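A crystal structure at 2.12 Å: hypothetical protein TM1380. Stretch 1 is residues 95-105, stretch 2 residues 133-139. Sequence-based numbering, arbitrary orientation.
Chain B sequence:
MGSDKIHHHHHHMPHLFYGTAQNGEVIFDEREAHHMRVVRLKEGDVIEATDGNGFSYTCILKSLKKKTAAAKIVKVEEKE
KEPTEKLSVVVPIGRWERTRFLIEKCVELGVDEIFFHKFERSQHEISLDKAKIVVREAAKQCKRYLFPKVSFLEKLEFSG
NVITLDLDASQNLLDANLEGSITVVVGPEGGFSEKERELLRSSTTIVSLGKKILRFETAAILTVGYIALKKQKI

Stretch 1, residues 95-105: RWERTRFLIEK
Stretch 2, residues 133-139: IVVREAA

A helix pair can be centred on one small branched side chain seated in a hollow of its neighbour, and hypothetical protein TM1380 offers a compact example. Arg95, extended at phi/psi -55/138, is the N-cap of helix 96-105; this helix and helix 133-139 keep regular helical torsions near -62/-43. Their N-to-C directions differ by 46° (signed crossing angle -46°), their axes approach to 9.1 Å, and the nearest CA atoms, 5.9 Å apart, belong to Glu104 and Ala138. No direct hydrogen bond crosses the contact, which buries 283 Å² with both sides summed.

Ile133 (chi1 m, chi2 t) points sideways and makes no contact. Val134 (chi1 t) is the knob, buried among Trp96, Arg100, Ile103 and Glu104. Its CG2 lies 3.6 Å from CZ2 of Trp96 (chi1 t, chi2 -112°), at the edge of the indole, and 3.9 Å from NH1 of Arg100, whose t, t, t chain brings the guanidinium edge alongside. Its CG1 packs 3.8 Å from CG2 of Ile103 (m, t) and 3.6 Å from CG of Glu104 (m, t, chi3 4°). Compact and branched at CB, valine offers two methyls to these walls. The backbone contributes too: one water donates to Val134 O at 2.7 Å and to Glu104 OE2 at 3.1 Å, bridging the helices.

Val135 (chi1 t), also buried, points sideways, yet its CG2 reaches Ile103 CG2 at 3.6 Å, so the isoleucine, directed toward stretch 2, touches two successive valines. Arg136 (chi1 t) lies out of reach. Glu137 starts toward stretch 1, but its m, m rotamer leads the carboxylate away. Ala138 points toward the partner, its CB 4.2 Å from Glu104 CG; the single methyl suits the close backbone approach. Ala139 is buried but out of reach, its N hydrogen-bonded to Val135 O at 2.8 Å.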

# COMPACT_ATOMS: atom_id res chain seq x y z
N ARG B 95 -13.69 10.68 -5.63
CA ARG B 95 -12.72 11.16 -6.59
C ARG B 95 -12.10 10.00 -7.29
O ARG B 95 -11.75 8.96 -6.65
CB ARG B 95 -11.65 12.00 -5.88
CG ARG B 95 -12.20 13.34 -5.49
CD ARG B 95 -11.13 14.29 -5.00
NE ARG B 95 -10.43 13.77 -3.82
CZ ARG B 95 -9.15 13.40 -3.83
NH1 ARG B 95 -8.43 13.51 -4.93
NH2 ARG B 95 -8.57 12.94 -2.73
N TRP B 96 -11.93 10.14 -8.60
CA TRP B 96 -11.55 8.99 -9.42
C TRP B 96 -10.24 8.32 -9.00
O TRP B 96 -10.09 7.11 -9.05
CB TRP B 96 -11.53 9.38 -10.90
CG TRP B 96 -11.08 8.25 -11.74
CD1 TRP B 96 -9.91 8.18 -12.45
CD2 TRP B 96 -11.74 6.99 -11.90
NE1 TRP B 96 -9.83 6.95 -13.08
CE2 TRP B 96 -10.93 6.19 -12.75
CE3 TRP B 96 -12.97 6.46 -11.44
CZ2 TRP B 96 -11.29 4.89 -13.13
CZ3 TRP B 96 -13.32 5.16 -11.81
CH2 TRP B 96 -12.49 4.39 -12.66
N GLU B 97 -9.27 9.10 -8.59
CA GLU B 97 -7.96 8.55 -8.22
C GLU B 97 -8.08 7.60 -6.99
O GLU B 97 -7.36 6.57 -6.89
CB GLU B 97 -7.02 9.71 -7.96
CG GLU B 97 -7.27 10.92 -9.04
CD GLU B 97 -8.31 12.07 -8.63
OE1 GLU B 97 -7.92 13.05 -7.93
OE2 GLU B 97 -9.50 12.05 -9.06
N ARG B 98 -8.99 7.94 -6.06
CA ARG B 98 -9.23 7.07 -4.90
C ARG B 98 -9.99 5.84 -5.35
O ARG B 98 -9.65 4.75 -4.94
CB ARG B 98 -10.05 7.79 -3.84
CG ARG B 98 -9.23 8.78 -3.06
CD ARG B 98 -10.08 9.75 -2.26
NE ARG B 98 -10.58 9.17 -1.02
CZ ARG B 98 -9.99 9.30 0.17
NH1 ARG B 98 -8.81 9.93 0.32
NH2 ARG B 98 -10.57 8.76 1.21
N THR B 99 -11.05 6.04 -6.15
CA THR B 99 -11.92 4.95 -6.64
C THR B 99 -11.15 3.96 -7.48
O THR B 99 -11.29 2.80 -7.31
CB THR B 99 -13.13 5.50 -7.41
OG1 THR B 99 -13.80 6.46 -6.59
CG2 THR B 99 -14.15 4.44 -7.69
N ARG B 100 -10.30 4.42 -8.39
CA ARG B 100 -9.55 3.53 -9.24
C ARG B 100 -8.62 2.67 -8.39
O ARG B 100 -8.52 1.47 -8.59
CB ARG B 100 -8.76 4.36 -10.26
CG ARG B 100 -7.92 3.53 -11.23
CD ARG B 100 -6.90 4.47 -11.94
NE ARG B 100 -5.74 3.88 -12.59
CZ ARG B 100 -5.72 3.04 -13.65
NH1 ARG B 100 -6.85 2.56 -14.18
NH2 ARG B 100 -4.54 2.65 -14.14
N PHE B 101 -7.94 3.30 -7.43
CA PHE B 101 -7.06 2.64 -6.45
C PHE B 101 -7.76 1.54 -5.67
O PHE B 101 -7.25 0.42 -5.58
CB PHE B 101 -6.44 3.67 -5.47
CG PHE B 101 -5.65 3.04 -4.36
CD1 PHE B 101 -4.36 2.61 -4.58
CD2 PHE B 101 -6.23 2.82 -3.13
CE1 PHE B 101 -3.64 1.96 -3.55
CE2 PHE B 101 -5.56 2.17 -2.13
CZ PHE B 101 -4.26 1.73 -2.32
N LEU B 102 -8.94 1.83 -5.15
CA LEU B 102 -9.65 0.86 -4.35
C LEU B 102 -10.09 -0.34 -5.17
O LEU B 102 -9.95 -1.48 -4.73
CB LEU B 102 -10.85 1.46 -3.65
CG LEU B 102 -10.57 2.48 -2.55
CD1 LEU B 102 -11.89 3.15 -2.11
CD2 LEU B 102 -9.90 1.79 -1.37
N ILE B 103 -10.66 -0.09 -6.34
CA ILE B 103 -10.96 -1.15 -7.28
C ILE B 103 -9.75 -2.02 -7.65
O ILE B 103 -9.86 -3.24 -7.73
CB ILE B 103 -11.46 -0.57 -8.60
CG1 ILE B 103 -12.76 0.23 -8.40
CG2 ILE B 103 -11.72 -1.67 -9.61
CD1 ILE B 103 -13.08 1.12 -9.61
N GLU B 104 -8.61 -1.40 -7.90
CA GLU B 104 -7.39 -2.15 -8.28
C GLU B 104 -6.94 -3.08 -7.17
O GLU B 104 -6.55 -4.24 -7.39
CB GLU B 104 -6.27 -1.19 -8.68
CG GLU B 104 -6.38 -0.70 -10.16
CD GLU B 104 -5.39 0.42 -10.61
OE1 GLU B 104 -4.48 0.87 -9.85
OE2 GLU B 104 -5.59 0.88 -11.76
N LYS B 105 -7.00 -2.55 -5.97
CA LYS B 105 -6.68 -3.32 -4.74
C LYS B 105 -7.63 -4.41 -4.47
O LYS B 105 -7.23 -5.47 -4.02
CB LYS B 105 -6.61 -2.38 -3.54
CG LYS B 105 -5.22 -1.73 -3.32
CD LYS B 105 -4.55 -1.37 -4.64
CE LYS B 105 -3.09 -1.63 -4.63
NZ LYS B 105 -2.50 -1.57 -6.03
N ILE B 133 -13.33 -1.73 -16.95
CA ILE B 133 -12.00 -1.64 -17.56
C ILE B 133 -10.86 -1.66 -16.52
O ILE B 133 -9.79 -2.22 -16.76
CB ILE B 133 -11.90 -0.40 -18.47
CG1 ILE B 133 -12.80 -0.60 -19.69
CG2 ILE B 133 -10.44 -0.13 -18.95
CD1 ILE B 133 -13.03 0.66 -20.45
N VAL B 134 -11.07 -1.03 -15.37
CA VAL B 134 -10.03 -0.95 -14.35
C VAL B 134 -9.84 -2.36 -13.82
O VAL B 134 -8.72 -2.81 -13.63
CB VAL B 134 -10.42 0.00 -13.15
CG1 VAL B 134 -9.36 -0.05 -12.06
CG2 VAL B 134 -10.57 1.44 -13.59
N VAL B 135 -10.95 -3.05 -13.54
CA VAL B 135 -10.91 -4.47 -13.15
C VAL B 135 -10.21 -5.37 -14.18
O VAL B 135 -9.32 -6.16 -13.87
CB VAL B 135 -12.35 -4.99 -12.93
CG1 VAL B 135 -12.37 -6.51 -12.89
CG2 VAL B 135 -12.93 -4.36 -11.66
N ARG B 136 -10.60 -5.23 -15.43
CA ARG B 136 -9.97 -5.99 -16.49
C ARG B 136 -8.45 -5.75 -16.48
O ARG B 136 -7.68 -6.67 -16.50
CB ARG B 136 -10.57 -5.59 -17.82
CG ARG B 136 -10.00 -6.35 -18.98
CD ARG B 136 -9.86 -5.49 -20.22
NE ARG B 136 -11.18 -5.16 -20.73
CZ ARG B 136 -11.48 -4.96 -22.00
NH1 ARG B 136 -10.56 -5.05 -22.98
NH2 ARG B 136 -12.74 -4.68 -22.31
N GLU B 137 -8.02 -4.50 -16.51
CA GLU B 137 -6.60 -4.24 -16.70
C GLU B 137 -5.83 -4.74 -15.50
O GLU B 137 -4.79 -5.34 -15.66
CB GLU B 137 -6.32 -2.74 -16.96
CG GLU B 137 -6.89 -2.20 -18.34
CD GLU B 137 -6.29 -2.87 -19.61
OE1 GLU B 137 -5.41 -3.75 -19.51
OE2 GLU B 137 -6.68 -2.50 -20.73
N ALA B 138 -6.36 -4.54 -14.30
CA ALA B 138 -5.73 -5.09 -13.07
C ALA B 138 -5.65 -6.61 -13.05
O ALA B 138 -4.60 -7.19 -12.74
CB ALA B 138 -6.48 -4.60 -11.83
N ALA B 139 -6.75 -7.27 -13.36
CA ALA B 139 -6.77 -8.72 -13.44
C ALA B 139 -5.77 -9.25 -14.46
O ALA B 139 -5.10 -10.23 -14.20
CB ALA B 139 -8.20 -9.17 -13.78
O HOH W 1 -6.68 -1.12 -13.80